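Local coordinates for UPF0141 protein yjdB (Campylobacter jejuni subsp. jejuni HB93-13, PDB 4TN0) that probably transfers phosphoethanolamine to cell-surface acceptors from the periplasmic side, and is required for polymyxin resistance and motility, at residues 33-38 with 45-50; 53-58 with 220-225; 159-164 with 236-241; 191-196 with 227-232. All coordinates share one frame; numbering follows the deposited sequence.

Contact 1 of 4, residues 33-38 with 45-50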
# COMPACT_ATOMS: atom_id res chain seq x y z
N TYR A 33 3.22 -6.07 12.74
CA TYR A 33 4.33 -5.23 12.36
C TYR A 33 5.18 -4.90 13.60
O TYR A 33 4.66 -4.42 14.62
CB TYR A 33 3.82 -3.97 11.64
CG TYR A 33 3.63 -4.24 10.16
CD1 TYR A 33 2.67 -5.15 9.73
CD2 TYR A 33 4.44 -3.63 9.20
CE1 TYR A 33 2.51 -5.44 8.38
CE2 TYR A 33 4.29 -3.90 7.84
CZ TYR A 33 3.32 -4.82 7.44
OH TYR A 33 3.15 -5.11 6.12
N SER A 34 6.46 -5.26 13.55
CA SER A 34 7.35 -4.96 14.67
C SER A 34 7.65 -3.45 14.75
O SER A 34 7.98 -2.94 15.81
CB SER A 34 8.64 -5.78 14.56
OG SER A 34 9.26 -5.61 13.29
N LEU A 35 7.51 -2.76 13.62
CA LEU A 35 7.57 -1.29 13.57
C LEU A 35 6.54 -0.66 14.50
O LEU A 35 6.67 0.50 14.91
CB LEU A 35 7.36 -0.78 12.13
CG LEU A 35 8.58 -0.77 11.20
CD1 LEU A 35 8.18 -0.71 9.72
CD2 LEU A 35 9.54 0.36 11.52
N GLY A 36 5.50 -1.42 14.81
CA GLY A 36 4.42 -0.93 15.65
C GLY A 36 4.37 -1.62 16.99
O GLY A 36 3.41 -1.44 17.74
N GLY A 37 5.38 -2.41 17.31
CA GLY A 37 5.43 -3.04 18.62
C GLY A 37 5.05 -4.51 18.69
O GLY A 37 4.77 -5.03 19.77
N TYR A 38 4.99 -5.17 17.53
CA TYR A 38 4.85 -6.63 17.52
C TYR A 38 6.17 -7.25 17.96
O TYR A 38 7.23 -6.90 17.45
CB TYR A 38 4.44 -7.10 16.12
CG TYR A 38 4.25 -8.60 15.92
CD1 TYR A 38 3.26 -9.30 16.61
CD2 TYR A 38 5.01 -9.29 14.99
CE1 TYR A 38 3.08 -10.67 16.40
CE2 TYR A 38 4.84 -10.64 14.78
CZ TYR A 38 3.87 -11.33 15.47
OH TYR A 38 3.74 -12.68 15.22
N PHE A 45 12.48 -6.07 10.08
CA PHE A 45 13.94 -6.08 10.16
C PHE A 45 14.64 -5.18 9.13
O PHE A 45 15.64 -4.53 9.45
CB PHE A 45 14.41 -7.51 9.99
CG PHE A 45 15.90 -7.67 9.97
CD1 PHE A 45 16.61 -7.69 11.16
CD2 PHE A 45 16.58 -7.81 8.77
CE1 PHE A 45 17.99 -7.85 11.15
CE2 PHE A 45 17.95 -7.96 8.75
CZ PHE A 45 18.66 -7.98 9.95
N TYR A 46 14.13 -5.13 7.90
CA TYR A 46 14.82 -4.40 6.84
C TYR A 46 14.54 -2.90 6.78
O TYR A 46 15.47 -2.09 6.71
CB TYR A 46 14.49 -5.04 5.50
CG TYR A 46 15.03 -6.43 5.40
CD1 TYR A 46 14.24 -7.53 5.73
CD2 TYR A 46 16.34 -6.66 5.00
CE1 TYR A 46 14.74 -8.81 5.66
CE2 TYR A 46 16.86 -7.95 4.92
CZ TYR A 46 16.05 -9.02 5.25
OH TYR A 46 16.56 -10.31 5.17
N THR A 47 13.26 -2.51 6.79
CA THR A 47 12.92 -1.09 6.72
C THR A 47 13.18 -0.39 8.06
O THR A 47 13.17 0.84 8.12
CB THR A 47 11.46 -0.84 6.24
OG1 THR A 47 10.54 -1.54 7.08
CG2 THR A 47 11.27 -1.30 4.81
N LYS A 48 13.40 -1.15 9.13
CA LYS A 48 13.82 -0.54 10.40
C LYS A 48 15.17 0.16 10.22
O LYS A 48 15.45 1.17 10.86
CB LYS A 48 13.94 -1.56 11.54
CG LYS A 48 12.71 -1.69 12.42
CD LYS A 48 12.88 -2.82 13.46
CE LYS A 48 11.69 -2.91 14.41
NZ LYS A 48 11.88 -3.90 15.52
N LYS A 49 16.01 -0.41 9.35
CA LYS A 49 17.34 0.13 9.10
C LYS A 49 17.29 1.39 8.23
O LYS A 49 18.29 2.11 8.12
CB LYS A 49 18.22 -0.95 8.48
CG LYS A 49 18.40 -2.12 9.44
CD LYS A 49 19.32 -3.22 8.93
CE LYS A 49 19.32 -4.42 9.89
NZ LYS A 49 20.48 -5.35 9.70
N ASP A 50 16.14 1.67 7.64
CA ASP A 50 16.01 2.87 6.82
C ASP A 50 15.21 3.92 7.57
O ASP A 50 14.87 4.97 7.02
CB ASP A 50 15.33 2.53 5.49
CG ASP A 50 16.16 1.59 4.64
OD1 ASP A 50 17.38 1.83 4.50
OD2 ASP A 50 15.61 0.60 4.11
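Ser34 OG is gripped by two groups from the short loop that joins the segments. It is hydrogen-bonded to Asp42 OD1 and to the backbone N of Asn44. The end of Lys48 lies beside it, and Ser34 OG is 3.8 Å from Lys48 CE. The ammonium group forms its salt bridge with Asp42 instead, so Asp42 OD1 serves both the serine and the lysine. Lys48 is extended beyond CG, and this carries NZ across to the carboxylate. Its aliphatic part is used on the way: Lys48 CG rests 3.9 Å from Leu35 CD2. The leucine and lysine chains run alongside each other, pointing opposite ways. The other leucine branch meets a threonine at about a right angle, with Leu35 CD1 3.6 Å from Thr47 OG1. The hydroxyl's hydrogen bond goes to Asp201 OD1 of helix 186-211. Segment 33-38 itself folds into a tight turn. Tyr33 O accepts from Tyr38 N at 3.0 Å and from Gly36 N at 3.1 Å, and the two donors come from opposite faces of its plane. Asn44 OD1 takes the Leu35 N-H, which ties the turn to the connecting loop. The loop lies between strands 18-24 and 53-59. Across the contact itself the two segments meet by van der Waals touch. The polar grip runs through Asp42, whose negative charge is probably stabilised by the lysine, and through Asp201, which anchors Thr47 to the helix.

Contact 2 of 4, residues 53-58 with 220-225; sequences VFFDNF and SLFYLS
Phe58 and Leu224 make the tight part of this contact, with Phe58 CE1 3.8 Å from Leu224 CD1. The two side chains cross obliquely. Leu224 has chi1 at 69°, which places CG between its backbone N and carbonyl carbon, and its CB leaves the backbone toward segment 53-58. The rest is looser. Phe55 CE1 and Phe58 CZ come to the edge of the Phe222 ring, near its plane. Phe55 CE1 is 4.3 Å from Phe222 CE1, and Phe58 CZ is 4.3 Å from Phe222 CZ. Two phenylalanines thus meet the edge of the third. The loose side is not a solvent side, because all four touching residues are buried. The interaction is purely apolar. It spans an intervening strand of the large mixed sheet, the core of this alkaline phosphatase-like fold. Strand 252-259 lies between strands 53-59 and 218-224, and its backbone bonds to Val53, Phe55 and Phe58. Its Ile253 and Ala255 also touch Phe58. Leu302, from a loop, packs on Phe222. Leu221 and Tyr223 lie against helix 186-211, while strand 18-24 flanks strand 218-224 on the side away from 252-259.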
# COMPACT_ATOMS: atom_id res chain seq x y z
N VAL A 53 8.90 5.78 8.40
CA VAL A 53 7.82 6.22 9.29
C VAL A 53 6.67 5.22 9.22
O VAL A 53 6.22 4.85 8.13
CB VAL A 53 7.30 7.63 8.92
CG1 VAL A 53 6.12 8.00 9.79
CG2 VAL A 53 8.39 8.66 9.08
N PHE A 54 6.19 4.78 10.39
CA PHE A 54 5.11 3.81 10.48
C PHE A 54 3.86 4.36 11.15
O PHE A 54 3.88 4.73 12.32
CB PHE A 54 5.59 2.56 11.23
CG PHE A 54 4.51 1.54 11.46
CD1 PHE A 54 4.13 0.66 10.45
CD2 PHE A 54 3.88 1.45 12.68
CE1 PHE A 54 3.14 -0.29 10.67
CE2 PHE A 54 2.88 0.50 12.90
CZ PHE A 54 2.52 -0.37 11.89
N PHE A 55 2.77 4.37 10.39
CA PHE A 55 1.48 4.81 10.89
C PHE A 55 0.82 3.70 11.72
O PHE A 55 0.40 2.67 11.19
CB PHE A 55 0.60 5.21 9.72
CG PHE A 55 1.11 6.40 8.98
CD1 PHE A 55 2.16 6.27 8.09
CD2 PHE A 55 0.56 7.65 9.18
CE1 PHE A 55 2.65 7.37 7.41
CE2 PHE A 55 1.04 8.75 8.51
CZ PHE A 55 2.08 8.61 7.62
N ASP A 56 0.71 3.92 13.02
CA ASP A 56 0.28 2.83 13.89
C ASP A 56 -1.22 2.82 14.13
O ASP A 56 -1.72 1.98 14.85
CB ASP A 56 1.03 2.88 15.22
CG ASP A 56 1.08 4.26 15.81
OD1 ASP A 56 0.02 4.74 16.28
OD2 ASP A 56 2.18 4.87 15.79
N ASN A 57 -1.93 3.75 13.50
CA ASN A 57 -3.38 3.86 13.70
C ASN A 57 -4.13 4.06 12.38
O ASN A 57 -5.01 4.89 12.27
CB ASN A 57 -3.66 5.01 14.67
CG ASN A 57 -5.07 4.96 15.25
OD1 ASN A 57 -5.72 3.92 15.24
ND2 ASN A 57 -5.54 6.10 15.75
N PHE A 58 -3.77 3.25 11.40
CA PHE A 58 -4.21 3.37 10.02
C PHE A 58 -5.23 2.28 9.71
O PHE A 58 -4.98 1.10 9.97
CB PHE A 58 -3.00 3.25 9.11
CG PHE A 58 -3.12 3.99 7.81
CD1 PHE A 58 -3.63 3.37 6.69
CD2 PHE A 58 -2.68 5.30 7.71
CE1 PHE A 58 -3.71 4.05 5.49
CE2 PHE A 58 -2.76 5.98 6.51
CZ PHE A 58 -3.28 5.36 5.40
N SER A 220 9.96 9.45 -2.97
CA SER A 220 9.21 8.96 -1.83
C SER A 220 8.66 7.56 -2.07
O SER A 220 8.30 7.19 -3.20
CB SER A 220 8.07 9.92 -1.50
OG SER A 220 8.59 11.20 -1.19
N LEU A 221 8.62 6.77 -1.00
CA LEU A 221 7.91 5.50 -0.97
C LEU A 221 6.72 5.57 -0.02
O LEU A 221 6.86 5.95 1.16
CB LEU A 221 8.84 4.36 -0.57
CG LEU A 221 8.15 3.04 -0.20
CD1 LEU A 221 7.43 2.45 -1.39
CD2 LEU A 221 9.17 2.04 0.35
N PHE A 222 5.54 5.22 -0.53
CA PHE A 222 4.39 5.04 0.34
C PHE A 222 3.82 3.64 0.13
O PHE A 222 3.49 3.25 -1.01
CB PHE A 222 3.30 6.10 0.10
CG PHE A 222 2.22 6.07 1.15
CD1 PHE A 222 2.54 6.20 2.49
CD2 PHE A 222 0.90 5.89 0.80
CE1 PHE A 222 1.56 6.14 3.46
CE2 PHE A 222 -0.08 5.86 1.75
CZ PHE A 222 0.25 5.98 3.09
N TYR A 223 3.75 2.89 1.24
CA TYR A 223 3.24 1.52 1.25
C TYR A 223 2.05 1.38 2.20
O TYR A 223 2.12 1.81 3.36
CB TYR A 223 4.34 0.54 1.67
CG TYR A 223 3.84 -0.80 2.21
CD1 TYR A 223 3.82 -1.05 3.58
CD2 TYR A 223 3.39 -1.81 1.35
CE1 TYR A 223 3.38 -2.26 4.08
CE2 TYR A 223 2.93 -3.04 1.87
CZ TYR A 223 2.93 -3.25 3.23
OH TYR A 223 2.49 -4.43 3.77
N LEU A 224 0.97 0.79 1.71
CA LEU A 224 -0.15 0.41 2.59
C LEU A 224 -0.82 -0.87 2.10
O LEU A 224 -0.79 -1.20 0.91
CB LEU A 224 -1.21 1.52 2.70
CG LEU A 224 -2.08 1.89 1.50
CD1 LEU A 224 -3.14 2.89 1.96
CD2 LEU A 224 -1.29 2.46 0.33
N SER A 225 -1.45 -1.58 3.02
CA SER A 225 -2.13 -2.81 2.66
C SER A 225 -3.56 -2.50 2.25
O SER A 225 -4.09 -1.46 2.63
CB SER A 225 -2.10 -3.80 3.81
OG SER A 225 -2.57 -5.06 3.36

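Contact 3 of 4, residues 159-164 with 236-241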
# COMPACT_ATOMS: atom_id res chain seq x y z
N PRO A 159 -5.15 -18.59 1.10
CA PRO A 159 -4.61 -19.39 2.21
C PRO A 159 -3.22 -20.02 2.01
O PRO A 159 -2.63 -20.51 2.98
CB PRO A 159 -5.66 -20.49 2.36
CG PRO A 159 -6.15 -20.68 0.97
CD PRO A 159 -6.21 -19.31 0.37
N THR A 160 -2.68 -19.96 0.79
CA THR A 160 -1.35 -20.52 0.52
C THR A 160 -0.22 -19.54 0.86
O THR A 160 0.61 -19.23 -0.01
CB THR A 160 -1.17 -20.92 -0.96
OG1 THR A 160 -1.43 -19.79 -1.79
CG2 THR A 160 -2.09 -22.07 -1.34
N TYR A 161 -0.19 -19.07 2.11
CA TYR A 161 0.81 -18.11 2.56
C TYR A 161 2.26 -18.52 2.28
O TYR A 161 3.09 -17.69 1.91
CB TYR A 161 0.68 -17.87 4.05
CG TYR A 161 -0.69 -17.46 4.52
CD1 TYR A 161 -1.17 -16.19 4.24
CD2 TYR A 161 -1.47 -18.30 5.31
CE1 TYR A 161 -2.42 -15.78 4.67
CE2 TYR A 161 -2.74 -17.91 5.76
CZ TYR A 161 -3.20 -16.63 5.44
OH TYR A 161 -4.44 -16.19 5.85
N TYR A 162 2.55 -19.80 2.47
CA TYR A 162 3.92 -20.31 2.37
C TYR A 162 4.46 -20.17 0.96
O TYR A 162 5.66 -20.31 0.74
CB TYR A 162 3.96 -21.78 2.81
CG TYR A 162 3.28 -22.70 1.85
CD1 TYR A 162 1.91 -22.87 1.88
CD2 TYR A 162 4.00 -23.41 0.89
CE1 TYR A 162 1.27 -23.71 0.99
CE2 TYR A 162 3.37 -24.25 -0.01
CZ TYR A 162 2.00 -24.40 0.05
OH TYR A 162 1.36 -25.24 -0.84
N LYS A 163 3.59 -19.89 -0.01
CA LYS A 163 4.03 -19.74 -1.39
C LYS A 163 4.41 -18.31 -1.74
O LYS A 163 4.81 -18.03 -2.85
CB LYS A 163 2.94 -20.19 -2.37
CG LYS A 163 2.67 -21.70 -2.47
CD LYS A 163 1.50 -21.89 -3.43
CE LYS A 163 1.30 -23.28 -3.94
NZ LYS A 163 0.11 -23.21 -4.85
N ARG A 164 4.27 -17.39 -0.79
CA ARG A 164 4.45 -15.97 -1.10
C ARG A 164 5.92 -15.54 -1.04
O ARG A 164 6.31 -14.53 -1.61
CB ARG A 164 3.63 -15.10 -0.12
CG ARG A 164 2.11 -15.38 -0.12
CD ARG A 164 1.40 -14.77 -1.32
NE ARG A 164 1.46 -15.61 -2.51
CZ ARG A 164 0.60 -16.58 -2.81
NH1 ARG A 164 0.78 -17.28 -3.93
NH2 ARG A 164 -0.42 -16.86 -2.01
N ILE A 236 -12.03 -17.42 13.16
CA ILE A 236 -12.14 -16.73 11.89
C ILE A 236 -10.86 -16.89 11.08
O ILE A 236 -9.76 -16.71 11.60
CB ILE A 236 -12.45 -15.23 12.10
CG1 ILE A 236 -13.60 -15.06 13.09
CG2 ILE A 236 -12.74 -14.55 10.77
CD1 ILE A 236 -13.50 -13.77 13.90
N TYR A 237 -11.02 -17.26 9.81
CA TYR A 237 -9.89 -17.27 8.86
C TYR A 237 -10.11 -16.32 7.70
O TYR A 237 -11.25 -15.89 7.42
CB TYR A 237 -9.65 -18.69 8.31
CG TYR A 237 -9.20 -19.63 9.38
CD1 TYR A 237 -7.85 -19.81 9.63
CD2 TYR A 237 -10.12 -20.30 10.18
CE1 TYR A 237 -7.40 -20.66 10.62
CE2 TYR A 237 -9.68 -21.17 11.20
CZ TYR A 237 -8.32 -21.34 11.41
OH TYR A 237 -7.86 -22.17 12.40
N LEU A 238 -9.00 -16.01 7.02
CA LEU A 238 -9.01 -15.18 5.82
C LEU A 238 -9.60 -13.79 6.11
O LEU A 238 -9.30 -13.17 7.15
CB LEU A 238 -9.77 -15.90 4.70
CG LEU A 238 -9.16 -17.31 4.50
CD1 LEU A 238 -10.02 -18.16 3.60
CD2 LEU A 238 -7.69 -17.38 4.06
N HIS A 239 -10.37 -13.23 5.20
CA HIS A 239 -10.86 -11.89 5.46
C HIS A 239 -12.26 -11.71 4.92
O HIS A 239 -13.02 -12.67 4.84
CB HIS A 239 -9.92 -10.84 4.88
CG HIS A 239 -9.53 -11.10 3.46
ND1 HIS A 239 -8.46 -11.91 3.12
CD2 HIS A 239 -10.06 -10.66 2.29
CE1 HIS A 239 -8.35 -11.95 1.80
NE2 HIS A 239 -9.30 -11.20 1.27
N GLY A 240 -12.60 -10.48 4.57
CA GLY A 240 -13.88 -10.20 3.96
C GLY A 240 -15.08 -10.23 4.89
O GLY A 240 -16.21 -10.27 4.40
N MET A 241 -14.87 -10.23 6.21
CA MET A 241 -16.00 -10.17 7.16
C MET A 241 -16.65 -8.77 7.07
O MET A 241 -15.95 -7.77 6.90
CB MET A 241 -15.50 -10.47 8.59
CG MET A 241 -16.60 -10.47 9.67
SD MET A 241 -16.09 -11.04 11.31
CE MET A 241 -15.96 -12.81 11.07
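Leu238 meets Pro159 with two unusual backbones: a cis peptide bond precedes Pro159, and Leu238 has a positive phi of 59°, rare for a residue with a side chain. One methyl of the leucine does all the touching. Leu238 CD2 is 4.1 Å from Pro159 CB and equally near Pro159 N. It also lies 3.9 Å from Tyr161 OH, so this one methyl touches both the proline and the end of the tyrosine. Tyr161 and Leu238 approach at a slant. The phenol oxygen of Tyr161 is hydrogen-bonded to Glu229 OE2, so the methyl packs beside a hydroxyl that already has a partner. Within the first segment, Thr160 is the centre of an inverse gamma turn, and a short 3-10 segment follows. Arg164 braces this turn: Arg164 NH2 donates to Thr160 OG1 at 3.1 Å, with an N-H...acceptor angle of 140°. The threonine oxygen lies 28° out of the guanidinium plane. The same nitrogen is bonded to His157 O. Leu238 is in the small hairpin of strands 230-231 and 237-238, near the zinc site; its side chain is about 10 Å from the ion. The neighbouring His239 is bonded through NE2 to the phosphate of the phosphothreonine at position 65. The contact itself is apolar and small. The methyl packs by dispersion alone, while Tyr161 OH is held by Glu229. Polar bonding, rather than this contact, probably fixes the phenol.

Contact 4 of 4, residues 191-196 with 227-232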
# COMPACT_ATOMS: atom_id res chain seq x y z
N ASN A 191 3.89 -17.91 12.09
CA ASN A 191 5.24 -17.82 11.56
C ASN A 191 5.20 -17.64 10.05
O ASN A 191 5.85 -16.77 9.49
CB ASN A 191 6.06 -19.07 11.89
CG ASN A 191 6.48 -19.15 13.36
OD1 ASN A 191 6.52 -18.15 14.07
ND2 ASN A 191 6.84 -20.35 13.79
N THR A 192 4.38 -18.46 9.39
CA THR A 192 4.26 -18.42 7.94
C THR A 192 3.77 -17.06 7.48
O THR A 192 4.26 -16.51 6.49
CB THR A 192 3.30 -19.50 7.44
OG1 THR A 192 3.53 -20.71 8.17
CG2 THR A 192 3.47 -19.74 5.96
N TYR A 193 2.80 -16.52 8.21
CA TYR A 193 2.20 -15.24 7.90
C TYR A 193 3.24 -14.13 8.06
O TYR A 193 3.31 -13.22 7.22
CB TYR A 193 0.95 -14.98 8.78
CG TYR A 193 0.27 -13.65 8.49
CD1 TYR A 193 -0.52 -13.48 7.36
CD2 TYR A 193 0.42 -12.56 9.36
CE1 TYR A 193 -1.13 -12.26 7.08
CE2 TYR A 193 -0.21 -11.34 9.10
CZ TYR A 193 -0.98 -11.20 7.96
OH TYR A 193 -1.59 -10.01 7.69
N ASP A 194 4.03 -14.23 9.12
CA ASP A 194 5.08 -13.26 9.42
C ASP A 194 6.23 -13.27 8.41
O ASP A 194 6.81 -12.21 8.08
CB ASP A 194 5.62 -13.49 10.82
CG ASP A 194 4.67 -13.02 11.89
OD1 ASP A 194 3.69 -12.34 11.53
OD2 ASP A 194 4.91 -13.27 13.08
N ASN A 195 6.56 -14.46 7.92
CA ASN A 195 7.54 -14.58 6.84
C ASN A 195 7.11 -13.78 5.63
O ASN A 195 7.95 -13.13 5.00
CB ASN A 195 7.74 -16.04 6.43
CG ASN A 195 8.52 -16.83 7.43
OD1 ASN A 195 9.21 -16.28 8.29
ND2 ASN A 195 8.40 -18.15 7.35
N THR A 196 5.83 -13.83 5.28
CA THR A 196 5.33 -13.09 4.13
C THR A 196 5.50 -11.59 4.36
O THR A 196 5.76 -10.84 3.42
CB THR A 196 3.84 -13.38 3.82
OG1 THR A 196 3.00 -12.81 4.84
CG2 THR A 196 3.61 -14.84 3.76
N HIS A 227 -6.10 -4.53 3.18
CA HIS A 227 -6.87 -4.92 4.38
C HIS A 227 -6.06 -5.90 5.25
O HIS A 227 -4.93 -6.29 4.90
CB HIS A 227 -8.19 -5.58 4.01
CG HIS A 227 -8.02 -6.73 3.07
ND1 HIS A 227 -7.49 -7.94 3.47
CD2 HIS A 227 -8.27 -6.84 1.74
CE1 HIS A 227 -7.42 -8.75 2.43
NE2 HIS A 227 -7.90 -8.11 1.37
N GLY A 228 -6.61 -6.28 6.39
CA GLY A 228 -5.92 -7.20 7.28
C GLY A 228 -6.25 -8.64 6.96
O GLY A 228 -6.57 -8.98 5.83
N GLU A 229 -6.15 -9.49 7.97
CA GLU A 229 -6.37 -10.93 7.81
C GLU A 229 -6.62 -11.56 9.17
O GLU A 229 -6.00 -11.16 10.16
CB GLU A 229 -5.18 -11.60 7.15
CG GLU A 229 -5.37 -13.09 6.82
CD GLU A 229 -6.08 -13.31 5.50
OE1 GLU A 229 -6.91 -12.44 5.08
OE2 GLU A 229 -5.81 -14.37 4.88
N SER A 230 -7.53 -12.53 9.23
CA SER A 230 -7.71 -13.35 10.43
C SER A 230 -6.90 -14.66 10.33
O SER A 230 -6.81 -15.25 9.26
CB SER A 230 -9.19 -13.66 10.65
OG SER A 230 -9.83 -12.54 11.21
N LEU A 231 -6.37 -15.13 11.46
CA LEU A 231 -5.52 -16.31 11.48
C LEU A 231 -6.01 -17.36 12.50
O LEU A 231 -5.21 -17.95 13.23
CB LEU A 231 -4.08 -15.90 11.79
CG LEU A 231 -3.43 -14.94 10.78
CD1 LEU A 231 -2.14 -14.41 11.33
CD2 LEU A 231 -3.17 -15.58 9.45
N GLY A 232 -7.32 -17.56 12.57
CA GLY A 232 -7.89 -18.56 13.46
C GLY A 232 -8.39 -18.02 14.79
O GLY A 232 -9.07 -18.71 15.54
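Leu231 lays its methyl CD1 over one face of the Tyr193 ring. The CH-pi distance from Leu231 CD1 to the ring centroid is 4.1 Å, 28° off the ring normal. The closest pair is Leu231 CD1 with Tyr193 CD2, at 3.7 Å. The second methyl reaches the other ortho carbon, with Leu231 CD2 4.0 Å from Tyr193 CD1. Tyr193 has CG anti to its backbone N (chi1 -180°), which extends the ring from the helix toward the loop. At the far end, Glu229 CB lies 4.0 Å from Tyr193 OH. Tyr193 OH is hydrogen-bonded to Thr27 O. Glu229 starts toward the helix but bends at CG, so its carboxylate leads away to Tyr161 and His239. Segment 227-232 begins at the His of the Asp-His-Gly-Glu sequence (226-229) that follows strand 218-224, as in the alkaline phosphatase-like zinc enzymes, and it runs into the hairpin strand 230-231. His227 NE2 binds zinc together with Asp226, Glu26 and the phosphothreonine at position 65. Its other nitrogen is fixed by the loop: His227 ND1 donates to Gly228 O at 2.7 Å, and the bond is nearly straight. Gly228 O accepts through a lone pair in its carbonyl plane, and it lies in the plane of the His227 ring. Further out, backbone bonds of Gly228 to Gln250 and of Glu229 to Tyr249 hold the loop.

Contact 2 is the core contact: it is fully buried, purely apolar and nearest the chain centre. Contact 1 is partly buried and draws on the charged residues Lys48, Asp42 and Asp201. It reaches contact 2 through the hydroxyls of Tyr33 and Tyr223, 2.5 Å apart between their OH atoms, and through packing on the Phe54 ring. Contacts 3 and 4 lie only about 7 Å apart between centres. They share the 230-231/237-238 hairpin and the Glu229 carboxylate, and contact 4 is nested in the loop that contact 3 closes. Contact 4 is buried, and its segment 227-232 supplies the zinc ligand His227; contact 3 is only partly buried. Tyr38 OH to Asp194 OD2, a probable hydrogen bond, links contacts 1 and 4.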